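Side-chain contacts in DNA translocase coupling protein (PDB 6O1W), which probably binds DNA and ATP as the coupling ATPase of plasmid conjugation, here as a fragment containing the FtsK/SpoIIIE-type ATPase domain: residues E322-F327 and A340-D345; I132-E137 and S143-C148; K190-L195 and S261-L266; V196-K201 and E224-I229; F47-M50 and T55-S58. All blocks are in the same frame, centred on the assembly; numbering follows the deposited sequence.

Interaction 1 (E322-F327 and A340-D345)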
# COMPACT_ATOMS: atom_id res chain seq x y z
N GLU A 322 -6.10 -4.03 13.66
CA GLU A 322 -4.82 -4.74 13.83
C GLU A 322 -4.87 -6.14 13.25
O GLU A 322 -4.84 -7.13 14.00
CB GLU A 322 -4.38 -4.74 15.30
CG GLU A 322 -3.84 -3.39 15.75
CD GLU A 322 -3.44 -3.36 17.21
OE1 GLU A 322 -4.26 -2.90 18.03
OE2 GLU A 322 -2.32 -3.80 17.53
N VAL A 323 -4.93 -6.23 11.91
CA VAL A 323 -4.98 -7.46 11.13
C VAL A 323 -3.73 -7.47 10.24
O VAL A 323 -3.47 -6.48 9.54
CB VAL A 323 -6.27 -7.49 10.25
CG1 VAL A 323 -6.31 -8.71 9.33
CG2 VAL A 323 -7.53 -7.40 11.11
N LYS A 324 -2.97 -8.57 10.25
CA LYS A 324 -1.80 -8.69 9.40
C LYS A 324 -2.22 -8.73 7.93
O LYS A 324 -3.15 -9.48 7.55
CB LYS A 324 -0.95 -9.93 9.76
CG LYS A 324 0.50 -9.82 9.27
CD LYS A 324 1.31 -11.08 9.57
CE LYS A 324 2.64 -11.12 8.84
NZ LYS A 324 2.48 -11.25 7.36
N GLY A 325 -1.55 -7.90 7.12
CA GLY A 325 -1.81 -7.79 5.69
C GLY A 325 -2.97 -6.88 5.34
O GLY A 325 -3.36 -6.80 4.17
N ARG A 326 -3.52 -6.17 6.33
CA ARG A 326 -4.62 -5.23 6.09
C ARG A 326 -4.03 -3.84 5.79
O ARG A 326 -3.21 -3.32 6.54
CB ARG A 326 -5.57 -5.20 7.29
CG ARG A 326 -6.84 -4.39 7.06
CD ARG A 326 -7.69 -4.96 5.94
NE ARG A 326 -8.18 -6.32 6.18
CZ ARG A 326 -9.14 -6.64 7.05
NH1 ARG A 326 -9.71 -5.71 7.80
NH2 ARG A 326 -9.55 -7.90 7.15
N PHE A 327 -4.42 -3.26 4.66
CA PHE A 327 -3.83 -1.98 4.25
C PHE A 327 -4.86 -1.03 3.76
O PHE A 327 -5.98 -1.43 3.46
CB PHE A 327 -2.85 -2.26 3.07
CG PHE A 327 -1.51 -2.83 3.45
CD1 PHE A 327 -1.35 -4.19 3.66
CD2 PHE A 327 -0.42 -1.99 3.65
CE1 PHE A 327 -0.12 -4.70 4.09
CE2 PHE A 327 0.82 -2.51 4.05
CZ PHE A 327 0.95 -3.85 4.28
N ALA A 340 -4.23 -7.41 1.58
CA ALA A 340 -3.14 -7.70 0.66
C ALA A 340 -2.87 -9.18 0.60
O ALA A 340 -3.00 -9.87 1.62
CB ALA A 340 -1.87 -6.98 1.12
N PHE A 341 -2.46 -9.67 -0.57
CA PHE A 341 -2.05 -11.06 -0.77
C PHE A 341 -0.83 -11.36 0.08
O PHE A 341 0.07 -10.51 0.20
CB PHE A 341 -1.65 -11.32 -2.23
CG PHE A 341 -2.76 -11.26 -3.23
CD1 PHE A 341 -3.86 -12.10 -3.13
CD2 PHE A 341 -2.68 -10.40 -4.32
CE1 PHE A 341 -4.90 -12.03 -4.06
CE2 PHE A 341 -3.71 -10.36 -5.27
CZ PHE A 341 -4.81 -11.17 -5.14
N TYR A 342 -0.79 -12.55 0.67
CA TYR A 342 0.41 -12.95 1.38
C TYR A 342 1.16 -13.81 0.39
O TYR A 342 0.64 -14.84 -0.07
CB TYR A 342 0.14 -13.66 2.72
CG TYR A 342 1.44 -14.05 3.41
CD1 TYR A 342 2.32 -13.08 3.89
CD2 TYR A 342 1.81 -15.38 3.54
CE1 TYR A 342 3.55 -13.43 4.45
CE2 TYR A 342 3.02 -15.74 4.14
CZ TYR A 342 3.89 -14.76 4.58
OH TYR A 342 5.09 -15.13 5.15
N PHE A 343 2.28 -13.27 -0.08
CA PHE A 343 3.16 -13.89 -1.07
C PHE A 343 4.36 -14.34 -0.28
O PHE A 343 5.03 -13.52 0.34
CB PHE A 343 3.54 -12.86 -2.15
CG PHE A 343 4.45 -13.39 -3.24
CD1 PHE A 343 5.84 -13.33 -3.10
CD2 PHE A 343 3.93 -13.93 -4.41
CE1 PHE A 343 6.67 -13.81 -4.10
CE2 PHE A 343 4.77 -14.40 -5.41
CZ PHE A 343 6.14 -14.37 -5.24
N ASP A 344 4.60 -15.63 -0.26
CA ASP A 344 5.66 -16.25 0.52
C ASP A 344 6.69 -16.75 -0.47
O ASP A 344 6.37 -17.63 -1.27
CB ASP A 344 5.05 -17.44 1.32
CG ASP A 344 5.96 -18.13 2.33
OD1 ASP A 344 7.08 -18.53 1.95
OD2 ASP A 344 5.56 -18.27 3.50
N ASP A 345 7.92 -16.18 -0.44
CA ASP A 345 9.02 -16.58 -1.33
C ASP A 345 9.25 -18.10 -1.36
O ASP A 345 9.43 -18.67 -2.44
CB ASP A 345 10.33 -15.88 -0.94
CG ASP A 345 10.34 -14.39 -1.16
OD1 ASP A 345 9.49 -13.90 -1.94
OD2 ASP A 345 11.19 -13.70 -0.56

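Interaction 2 (I132-E137 and S143-C148)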
# COMPACT_ATOMS: atom_id res chain seq x y z
N ILE A 132 4.49 2.97 -7.55
CA ILE A 132 3.84 2.51 -6.32
C ILE A 132 4.75 2.75 -5.11
O ILE A 132 5.94 2.42 -5.14
CB ILE A 132 3.52 0.99 -6.44
CG1 ILE A 132 2.58 0.72 -7.64
CG2 ILE A 132 2.97 0.41 -5.12
CD1 ILE A 132 2.36 -0.75 -8.03
N LEU A 133 4.16 3.25 -4.03
CA LEU A 133 4.86 3.40 -2.77
C LEU A 133 4.09 2.55 -1.75
O LEU A 133 2.86 2.72 -1.59
CB LEU A 133 4.90 4.89 -2.35
CG LEU A 133 5.57 5.17 -0.97
CD1 LEU A 133 7.06 5.29 -1.11
CD2 LEU A 133 5.08 6.50 -0.38
N SER A 134 4.79 1.63 -1.10
CA SER A 134 4.20 0.74 -0.10
C SER A 134 4.86 1.03 1.23
O SER A 134 6.08 0.90 1.36
CB SER A 134 4.34 -0.73 -0.52
OG SER A 134 3.88 -1.63 0.48
N ALA A 135 4.05 1.52 2.21
CA ALA A 135 4.52 1.91 3.52
C ALA A 135 3.93 1.10 4.64
O ALA A 135 2.74 0.83 4.63
CB ALA A 135 4.27 3.39 3.76
N GLY A 136 4.76 0.72 5.60
CA GLY A 136 4.32 -0.08 6.73
C GLY A 136 5.45 -0.43 7.68
O GLY A 136 6.62 -0.40 7.28
N GLU A 137 5.09 -0.72 8.95
CA GLU A 137 6.01 -1.12 10.01
C GLU A 137 6.61 -2.47 9.69
O GLU A 137 6.03 -3.22 8.91
CB GLU A 137 5.27 -1.17 11.37
CG GLU A 137 4.92 0.20 11.93
CD GLU A 137 3.91 0.22 13.07
OE1 GLU A 137 3.85 -0.77 13.84
OE2 GLU A 137 3.17 1.23 13.19
N SER A 143 6.53 -5.12 2.38
CA SER A 143 7.56 -5.64 1.48
C SER A 143 7.08 -6.83 0.66
O SER A 143 7.47 -6.95 -0.51
CB SER A 143 8.83 -5.96 2.26
OG SER A 143 9.63 -4.79 2.31
N VAL A 144 6.23 -7.69 1.27
CA VAL A 144 5.59 -8.86 0.66
C VAL A 144 4.77 -8.44 -0.59
O VAL A 144 4.87 -9.08 -1.63
CB VAL A 144 4.75 -9.63 1.73
CG1 VAL A 144 3.68 -10.50 1.10
CG2 VAL A 144 5.65 -10.48 2.62
N ILE A 145 4.03 -7.32 -0.50
CA ILE A 145 3.22 -6.73 -1.59
C ILE A 145 4.10 -6.43 -2.79
O ILE A 145 3.73 -6.76 -3.90
CB ILE A 145 2.49 -5.43 -1.13
CG1 ILE A 145 1.41 -5.73 -0.09
CG2 ILE A 145 1.87 -4.67 -2.34
CD1 ILE A 145 0.90 -4.48 0.63
N LEU A 146 5.26 -5.77 -2.56
CA LEU A 146 6.20 -5.41 -3.62
C LEU A 146 6.73 -6.64 -4.36
O LEU A 146 6.84 -6.59 -5.57
CB LEU A 146 7.37 -4.60 -3.02
CG LEU A 146 6.98 -3.26 -2.36
CD1 LEU A 146 8.21 -2.53 -1.90
CD2 LEU A 146 6.17 -2.38 -3.32
N ARG A 147 7.04 -7.74 -3.63
CA ARG A 147 7.54 -9.00 -4.22
C ARG A 147 6.44 -9.72 -5.01
O ARG A 147 6.75 -10.38 -6.00
CB ARG A 147 8.17 -9.91 -3.16
CG ARG A 147 9.47 -9.32 -2.58
CD ARG A 147 10.07 -10.24 -1.54
NE ARG A 147 11.17 -9.58 -0.84
CZ ARG A 147 11.07 -9.03 0.37
NH1 ARG A 147 9.93 -9.07 1.04
NH2 ARG A 147 12.12 -8.44 0.92
N CYS A 148 5.17 -9.57 -4.58
CA CYS A 148 3.97 -10.10 -5.26
C CYS A 148 3.78 -9.37 -6.60
O CYS A 148 3.48 -10.00 -7.60
CB CYS A 148 2.75 -9.92 -4.37
SG CYS A 148 1.27 -10.72 -5.01

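Interaction 3 (K190-L195 and S261-L266). With BGC (beta-D-glucopyranose), chain E.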
# COMPACT_ATOMS: atom_id res chain seq x y z
N LYS A 190 25.38 3.77 -10.71
CA LYS A 190 25.47 3.20 -12.06
C LYS A 190 24.07 2.77 -12.56
O LYS A 190 23.76 2.96 -13.72
CB LYS A 190 26.44 2.00 -12.12
CG LYS A 190 27.90 2.35 -11.84
CD LYS A 190 28.79 1.12 -11.97
CE LYS A 190 30.06 1.20 -11.14
NZ LYS A 190 31.01 2.23 -11.64
N LEU A 191 23.26 2.16 -11.70
CA LEU A 191 21.93 1.69 -12.09
C LEU A 191 21.01 2.83 -12.46
O LEU A 191 20.40 2.78 -13.52
CB LEU A 191 21.26 0.84 -10.99
CG LEU A 191 19.75 0.51 -11.23
CD1 LEU A 191 19.58 -0.38 -12.46
CD2 LEU A 191 19.09 -0.11 -9.96
N PHE A 192 20.90 3.84 -11.59
CA PHE A 192 19.97 4.95 -11.81
C PHE A 192 20.38 5.88 -12.96
O PHE A 192 19.51 6.45 -13.61
CB PHE A 192 19.70 5.73 -10.51
CG PHE A 192 18.72 4.95 -9.66
CD1 PHE A 192 17.37 4.90 -10.00
CD2 PHE A 192 19.15 4.25 -8.54
CE1 PHE A 192 16.46 4.19 -9.22
CE2 PHE A 192 18.24 3.50 -7.77
CZ PHE A 192 16.90 3.46 -8.12
N LYS A 193 21.69 6.01 -13.22
CA LYS A 193 22.18 6.77 -14.37
C LYS A 193 21.82 5.98 -15.66
O LYS A 193 21.36 6.56 -16.62
CB LYS A 193 23.70 7.02 -14.24
CG LYS A 193 24.34 7.69 -15.46
CD LYS A 193 23.75 9.05 -15.73
CE LYS A 193 24.63 9.84 -16.67
NZ LYS A 193 23.85 10.55 -17.71
N TYR A 194 21.94 4.65 -15.64
CA TYR A 194 21.53 3.81 -16.76
C TYR A 194 20.01 3.95 -17.04
O TYR A 194 19.62 4.08 -18.21
CB TYR A 194 21.88 2.34 -16.48
CG TYR A 194 21.14 1.40 -17.41
CD1 TYR A 194 21.48 1.30 -18.76
CD2 TYR A 194 20.06 0.66 -16.95
CE1 TYR A 194 20.77 0.46 -19.63
CE2 TYR A 194 19.35 -0.19 -17.81
CZ TYR A 194 19.68 -0.26 -19.15
OH TYR A 194 18.95 -1.05 -19.99
N LEU A 195 19.16 3.84 -15.99
CA LEU A 195 17.70 3.90 -16.11
C LEU A 195 17.21 5.24 -16.61
O LEU A 195 16.29 5.29 -17.42
CB LEU A 195 17.03 3.57 -14.77
CG LEU A 195 17.16 2.16 -14.21
CD1 LEU A 195 16.69 2.13 -12.75
CD2 LEU A 195 16.38 1.14 -15.06
N SER A 261 14.01 11.16 -9.18
CA SER A 261 13.03 12.22 -9.40
C SER A 261 12.69 12.35 -10.86
O SER A 261 11.51 12.37 -11.19
CB SER A 261 13.55 13.56 -8.88
OG SER A 261 13.61 13.52 -7.47
N THR A 262 13.72 12.42 -11.73
CA THR A 262 13.60 12.51 -13.20
C THR A 262 12.88 11.26 -13.71
O THR A 262 11.97 11.36 -14.55
CB THR A 262 14.99 12.68 -13.83
OG1 THR A 262 15.57 13.87 -13.32
CG2 THR A 262 14.96 12.73 -15.37
N LEU A 263 13.27 10.08 -13.19
CA LEU A 263 12.63 8.83 -13.59
C LEU A 263 11.15 8.84 -13.24
O LEU A 263 10.34 8.61 -14.12
CB LEU A 263 13.27 7.64 -12.89
CG LEU A 263 14.17 6.71 -13.67
CD1 LEU A 263 14.49 5.49 -12.80
CD2 LEU A 263 13.54 6.29 -15.01
N ALA A 264 10.81 9.17 -11.98
CA ALA A 264 9.43 9.18 -11.52
C ALA A 264 8.52 10.15 -12.33
O ALA A 264 7.41 9.80 -12.72
CB ALA A 264 9.39 9.52 -10.03
N ARG A 265 9.03 11.33 -12.60
CA ARG A 265 8.31 12.38 -13.30
C ARG A 265 8.12 12.07 -14.79
O ARG A 265 7.04 12.31 -15.32
CB ARG A 265 9.04 13.74 -13.07
CG ARG A 265 8.53 14.94 -13.86
CD ARG A 265 9.29 16.21 -13.50
NE ARG A 265 10.74 16.09 -13.74
CZ ARG A 265 11.34 16.40 -14.88
NH1 ARG A 265 10.65 16.90 -15.90
NH2 ARG A 265 12.65 16.23 -15.02
N LEU A 266 9.16 11.53 -15.46
CA LEU A 266 9.14 11.33 -16.91
C LEU A 266 8.89 9.92 -17.46
O LEU A 266 8.80 9.80 -18.69
CB LEU A 266 10.47 11.83 -17.52
CG LEU A 266 10.84 13.32 -17.35
CD1 LEU A 266 12.19 13.61 -18.02
CD2 LEU A 266 9.77 14.23 -17.97
C2 BGC E . 22.47 -3.19 -18.24
C3 BGC E . 23.73 -2.36 -18.43
C4 BGC E . 23.83 -1.31 -17.32
C5 BGC E . 23.75 -1.98 -15.95
C6 BGC E . 23.70 -0.99 -14.81
C1 BGC E . 22.47 -3.81 -16.85
O1 BGC E . 21.32 -4.57 -16.66
O2 BGC E . 22.39 -4.20 -19.24
O3 BGC E . 23.73 -1.74 -19.71
O4 BGC E . 25.06 -0.59 -17.42
O5 BGC E . 22.55 -2.77 -15.87
O6 BGC E . 23.57 -1.66 -13.57

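Interaction 4 (V196-K201 and E224-I229)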
# COMPACT_ATOMS: atom_id res chain seq x y z
N VAL A 196 17.85 6.34 -16.17
CA VAL A 196 17.54 7.70 -16.63
C VAL A 196 17.90 7.87 -18.14
O VAL A 196 17.15 8.49 -18.88
CB VAL A 196 18.20 8.74 -15.69
CG1 VAL A 196 18.69 9.98 -16.41
CG2 VAL A 196 17.24 9.12 -14.59
N ASP A 197 19.04 7.30 -18.56
CA ASP A 197 19.46 7.30 -19.98
C ASP A 197 18.52 6.38 -20.79
O ASP A 197 18.17 6.75 -21.91
CB ASP A 197 20.91 6.79 -20.11
CG ASP A 197 21.96 7.72 -19.54
OD1 ASP A 197 21.60 8.85 -19.10
OD2 ASP A 197 23.14 7.31 -19.48
N GLU A 198 18.14 5.20 -20.25
CA GLU A 198 17.24 4.28 -20.95
C GLU A 198 15.86 4.95 -21.12
O GLU A 198 15.24 4.82 -22.17
CB GLU A 198 17.12 2.91 -20.24
CG GLU A 198 16.11 1.95 -20.88
CD GLU A 198 16.45 1.40 -22.27
OE1 GLU A 198 17.65 1.36 -22.60
OE2 GLU A 198 15.52 0.99 -23.00
N ASN A 199 15.41 5.69 -20.10
CA ASN A 199 14.17 6.45 -20.16
C ASN A 199 14.27 7.52 -21.26
O ASN A 199 13.35 7.64 -22.07
CB ASN A 199 13.87 7.11 -18.81
CG ASN A 199 12.48 7.71 -18.82
OD1 ASN A 199 11.49 7.01 -18.88
ND2 ASN A 199 12.37 9.00 -18.84
N ALA A 200 15.39 8.26 -21.31
CA ALA A 200 15.62 9.33 -22.32
C ALA A 200 15.60 8.75 -23.74
O ALA A 200 14.94 9.32 -24.59
CB ALA A 200 16.93 10.10 -22.04
N LYS A 201 16.20 7.57 -23.96
CA LYS A 201 16.20 6.86 -25.25
C LYS A 201 14.78 6.43 -25.68
O LYS A 201 14.43 6.56 -26.86
CB LYS A 201 17.16 5.67 -25.24
CG LYS A 201 18.64 6.09 -25.13
CD LYS A 201 19.58 4.93 -24.76
CE LYS A 201 20.18 4.26 -25.96
NZ LYS A 201 20.93 3.03 -25.59
N GLU A 224 12.11 -4.98 -32.96
CA GLU A 224 12.51 -4.05 -31.91
C GLU A 224 11.44 -4.01 -30.81
O GLU A 224 10.44 -3.28 -30.92
CB GLU A 224 12.82 -2.65 -32.49
CG GLU A 224 14.17 -2.11 -32.08
CD GLU A 224 14.19 -1.28 -30.81
OE1 GLU A 224 13.99 -1.86 -29.71
OE2 GLU A 224 14.41 -0.05 -30.90
N GLU A 225 11.62 -4.86 -29.78
CA GLU A 225 10.66 -4.95 -28.69
C GLU A 225 11.27 -4.44 -27.40
O GLU A 225 12.20 -5.06 -26.87
CB GLU A 225 10.10 -6.37 -28.53
CG GLU A 225 8.84 -6.45 -27.70
CD GLU A 225 8.12 -7.79 -27.70
OE1 GLU A 225 8.80 -8.84 -27.65
OE2 GLU A 225 6.87 -7.79 -27.73
N LEU A 226 10.79 -3.27 -26.95
CA LEU A 226 11.21 -2.68 -25.69
C LEU A 226 10.41 -3.41 -24.62
O LEU A 226 9.22 -3.63 -24.79
CB LEU A 226 10.91 -1.17 -25.64
CG LEU A 226 11.58 -0.28 -26.67
CD1 LEU A 226 10.99 1.13 -26.62
CD2 LEU A 226 13.07 -0.22 -26.45
N LYS A 227 11.05 -3.81 -23.56
CA LYS A 227 10.39 -4.53 -22.49
C LYS A 227 10.14 -3.62 -21.30
O LYS A 227 10.95 -2.72 -21.03
CB LYS A 227 11.27 -5.70 -22.04
CG LYS A 227 11.52 -6.77 -23.11
CD LYS A 227 12.14 -8.02 -22.48
CE LYS A 227 12.48 -9.09 -23.49
NZ LYS A 227 11.26 -9.84 -23.93
N ARG A 228 9.05 -3.89 -20.55
CA ARG A 228 8.78 -3.20 -19.29
C ARG A 228 9.96 -3.45 -18.33
O ARG A 228 10.45 -4.58 -18.25
CB ARG A 228 7.48 -3.74 -18.64
CG ARG A 228 7.15 -3.03 -17.31
CD ARG A 228 5.75 -3.31 -16.77
NE ARG A 228 4.73 -3.09 -17.80
CZ ARG A 228 4.26 -1.92 -18.17
NH1 ARG A 228 4.65 -0.81 -17.55
NH2 ARG A 228 3.40 -1.83 -19.17
N ILE A 229 10.43 -2.40 -17.66
CA ILE A 229 11.46 -2.49 -16.64
C ILE A 229 10.82 -2.22 -15.26
O ILE A 229 10.20 -1.17 -15.07
CB ILE A 229 12.65 -1.52 -16.90
CG1 ILE A 229 13.41 -1.90 -18.20
CG2 ILE A 229 13.60 -1.52 -15.70
CD1 ILE A 229 14.33 -0.78 -18.78

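Interaction 5 (F47-M50 and T55-S58)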
# COMPACT_ATOMS: atom_id res chain seq x y z
N PHE A 47 -21.89 7.45 21.71
CA PHE A 47 -23.00 7.25 22.63
C PHE A 47 -22.82 8.05 23.90
O PHE A 47 -21.70 8.18 24.42
CB PHE A 47 -23.15 5.76 23.00
CG PHE A 47 -23.68 4.87 21.90
CD1 PHE A 47 -25.04 4.89 21.55
CD2 PHE A 47 -22.85 3.96 21.27
CE1 PHE A 47 -25.53 4.04 20.57
CE2 PHE A 47 -23.35 3.10 20.28
CZ PHE A 47 -24.68 3.16 19.93
N GLU A 48 -23.94 8.51 24.44
CA GLU A 48 -23.98 9.18 25.71
C GLU A 48 -24.76 8.31 26.69
O GLU A 48 -25.90 7.91 26.40
CB GLU A 48 -24.60 10.57 25.61
CG GLU A 48 -24.34 11.36 26.88
CD GLU A 48 -25.10 12.66 27.01
OE1 GLU A 48 -25.80 13.05 26.05
OE2 GLU A 48 -25.00 13.29 28.09
N SER A 49 -24.16 8.04 27.86
CA SER A 49 -24.77 7.23 28.94
C SER A 49 -24.00 7.36 30.25
O SER A 49 -22.89 7.87 30.27
CB SER A 49 -24.82 5.75 28.54
OG SER A 49 -23.51 5.20 28.57
N MSE A 50 -24.54 6.82 31.32
CA MSE A 50 -23.90 6.79 32.62
C MSE A 50 -23.20 5.45 32.86
O MSE A 50 -22.76 5.20 33.99
CB MSE A 50 -24.94 7.07 33.72
CG MSE A 50 -25.35 8.52 33.82
SE MSE A 50 -26.48 8.77 35.39
CE MSE A 50 -25.10 8.54 36.83
N THR A 55 -17.43 -1.30 31.79
CA THR A 55 -18.63 -2.10 31.56
C THR A 55 -18.90 -2.25 30.02
O THR A 55 -19.12 -3.37 29.57
CB THR A 55 -19.81 -1.58 32.36
OG1 THR A 55 -19.44 -1.66 33.74
CG2 THR A 55 -21.09 -2.41 32.13
N TRP A 56 -18.77 -1.15 29.23
CA TRP A 56 -18.90 -1.22 27.77
C TRP A 56 -17.88 -2.24 27.24
O TRP A 56 -18.21 -3.01 26.33
CB TRP A 56 -18.60 0.15 27.09
CG TRP A 56 -19.71 1.16 27.16
CD1 TRP A 56 -19.99 2.01 28.19
CD2 TRP A 56 -20.68 1.44 26.14
NE1 TRP A 56 -21.05 2.83 27.86
CE2 TRP A 56 -21.51 2.49 26.62
CE3 TRP A 56 -20.97 0.87 24.88
CZ2 TRP A 56 -22.57 3.01 25.87
CZ3 TRP A 56 -22.03 1.37 24.15
CH2 TRP A 56 -22.83 2.43 24.64
N LYS A 57 -16.64 -2.23 27.79
CA LYS A 57 -15.59 -3.13 27.33
C LYS A 57 -15.92 -4.59 27.63
O LYS A 57 -15.69 -5.45 26.78
CB LYS A 57 -14.21 -2.71 27.86
CG LYS A 57 -13.72 -1.46 27.11
CD LYS A 57 -12.34 -0.99 27.51
CE LYS A 57 -11.95 0.21 26.67
NZ LYS A 57 -10.53 0.59 26.84
N SER A 58 -16.55 -4.85 28.78
CA SER A 58 -17.00 -6.20 29.14
C SER A 58 -18.12 -6.67 28.19
O SER A 58 -18.28 -7.87 27.95
CB SER A 58 -17.53 -6.20 30.57
OG SER A 58 -16.41 -6.15 31.43

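Interaction 1 (E322-F327 and A340-D345)
The carbonyl oxygen of G325 accepts a hydrogen bond from the backbone N of A340, at 2.8 Å between G325 O and A340 N and with an N-H...O angle of 167°. G325 has a positive phi of 82° and sits inside the type II turn V323-R326, closed by R326 N on V323 O. The same oxygen lies in plane at the edge of the F327 ring, and the methyl of A340 packs beside it, with CB 3.4 Å from G325 O. That methyl also meets the ring, A340 CB to F327 CD1 being 3.8 Å. Further out, K324 reaches Y342 with a chain extended as far as CE and bent only at chi4 (-67°), which brings NZ to 3.8 Å from Y342 CE1; the approach to the ring is oblique, so the geometry supports packing only. Behind the turn, Q339 holds K324 O and R326 NE. F327 and A340 both touch I145 of helix 142-155. A340 contacts ATP in another structure of this protein, and F327 packs against the P-loop, so the two antiparallel strands 326-331 and 334-340 meet here at the edge of a P-loop ATPase nucleotide site.

Interaction 2 (I132-E137 and S143-C148)
Apolar packing between S134 and L146 is the nearest touch between residues 132-137 and 143-148. S134 CB lies 3.7 Å from L146 CD2 and 4.1 Å from L146 CG, so one methyl branch of the leucine does most of the touching. Although the CA atoms of S134 and L146 are 7.4 Å apart, the leucine bridges the gap: its CG stands anti to the carbonyl carbon (chi1 -62°), chi2 of -176° sends CD1 outward, and it is the other, folded-back methyl CD2 that meets S134 CB. I145 adds a more distant touch with its terminal methyl, I145 CD1 to S134 OG being 4.1 Å.

The polar interaction of the serine is made just outside the two segments. S134 OG is anti to its own backbone N (chi1 175°) and is hydrogen-bonded to K142 O in the first turn of the helix, which gives this buried hydroxyl a partner. The link ties the strand to K142, a lysine of the Walker A loop seen at the ATP site in another structure of this protein.

G136 and S143 belong to the predicted ATP-binding loop, a Walker A strand-loop-helix, and V144 contacts ATP in another structure of this protein. Strand 132-135 runs parallel between 296-299 and 272-278 in the large mixed sheet, and helix 142-155 lies against this sheet, with L146 on C275 and I145 on I298.

Interaction 3 (K190-L195 and S261-L266)
The F192 ring takes the L263 methyl CD1 at its edge, near the ring plane, at 4.1 Å from F192 CD1, and has L191 CD2 of its own helix above one face, offset toward the rim. The Y194 ring carries a beta-D-glucopyranose over one face, with the sugar atom C4 3.7 Å above the ring plane and displaced toward the rim. This is a CH-pi contact from C4, and Y161 OH and Q180 OE1 complete the site by hydrogen bonds to the glucose. The helices concerned, 185-209 and 247-266, flank the central sheet of the P-loop ATPase fold, and the contact joins them over the sheet side formed by strands 159-163 and 229-233.

L263 CD1 sits between F192 and L195. The chi1 of L263, -107°, departs from a staggered value, and the F192 and L263 side chains cross at about a right angle. L195 holds its CG anti to the carbonyl carbon (chi1 -67°), which brings L195 CD1 to 4.0 Å from L263 CD1, the methyl that CB already touches. The cluster is buried and wholly apolar across the segments. L195 continues it onto I229 and V231, and F192 onto I233 and I256, so the helix pair and the sheet share one hydrophobic layer.

The tightest touch is L195 CB against L263 CD1 at 3.7 Å; the other methyl, L263 CD2, lies 3.8 Å from the backbone oxygen L195 O.

Interaction 4 (V196-K201 and E224-I229)
E198 meets I229 with the middle of its chain. From CB, directed at the segment 224-229, CG extends anti to the backbone N (chi1 176°), and E198 CG reaches I229 CD1 at 3.9 Å. The chain then bends at chi2 (68°), so the carboxylate turns off the line of CB and CG. Of its two oxygens, OE2 is the one near the other segment: E198 OE2 lies 4.4 Å from L226 CD2, a loose van der Waals approach with no polar partner there. The same oxygen forms a salt bridge with R202 NE, one helical turn along. R202 also gives NH2 to K227 O, so this arginine joins the glutamate to the backbone of the loop and probably steadies the carboxylate's charge.

I229 approaches from the strand. Its CG1 is anti to the carbonyl carbon (chi1 -65°), and the chain continues outward to the CD1 methyl; the two side chains cross at a slant. Isoleucine and glutamate therefore touch through carbon alone, while the polar group is served from its own helix. L226, also directed at the helix, packs on L205 of helix 185-209 and on I214 and Y217 of helix 214-220.

Only a modest 85 Å² is buried, at the place where the loop after helix 214-220 enters strand 229-233 beside helix 185-209: a helix packed on a strand and its entering loop, as in the alpha/beta P-loop ATPase fold.

Interaction 5 (F47-M50 and T55-S58)
W56 packs tightly against F47 through the far corner of its six-membered ring. W56 CH2 lies 3.7 Å from F47 CD2, and CB of F47 is as near to the same atom. The planes are only 28° apart, yet the ring centroids are 5.5 Å from each other: near-parallel planes slid so far that the rings barely overlap, not a stack. The side chains as a whole cross at about a right angle.

The polar side is looser. S49 OG lies at the indole edge, near its plane, and accepts a weak hydrogen bond from W56 NE1 at 3.5 Å with an N-H...O angle of 140°. A chi1 of 72° turns this hydroxyl between its own backbone N and carbonyl carbon, and also sets up a weak bond to I51 N. W56 NE1 has a second weak acceptor in I51 O. Beyond them M50, a selenomethionine, points away and is exposed, as are K57 and S58.

F21 meets the indole edge-to-face and P29 also touches it, while F47 is in edge-to-face pairs with F16 and Y12. With one long, bent hydrogen bond across the contact, cohesion probably comes mainly from the aromatic and apolar surfaces, the serine adding a weak polar contact.

Interactions 1 and 2 touch close to the ATP site, interaction 1 packing on the helix, 142-155, that supplies one side of interaction 2. Interaction 2 is buried and largely apolar, whereas interaction 1 is partly buried and adds a straight backbone bond. Interactions 3 and 4 also touch, using successive turns of helix 185-209; the former is an all-hydrocarbon core contact, and the latter a partly buried seam where a glutamate lends its carbon chain. Interaction 5 belongs to the separate four-stranded sheet, its centre 56 Å from that of interaction 3. It alone pairs aromatic rings across its segments, with a weak bond at the margin.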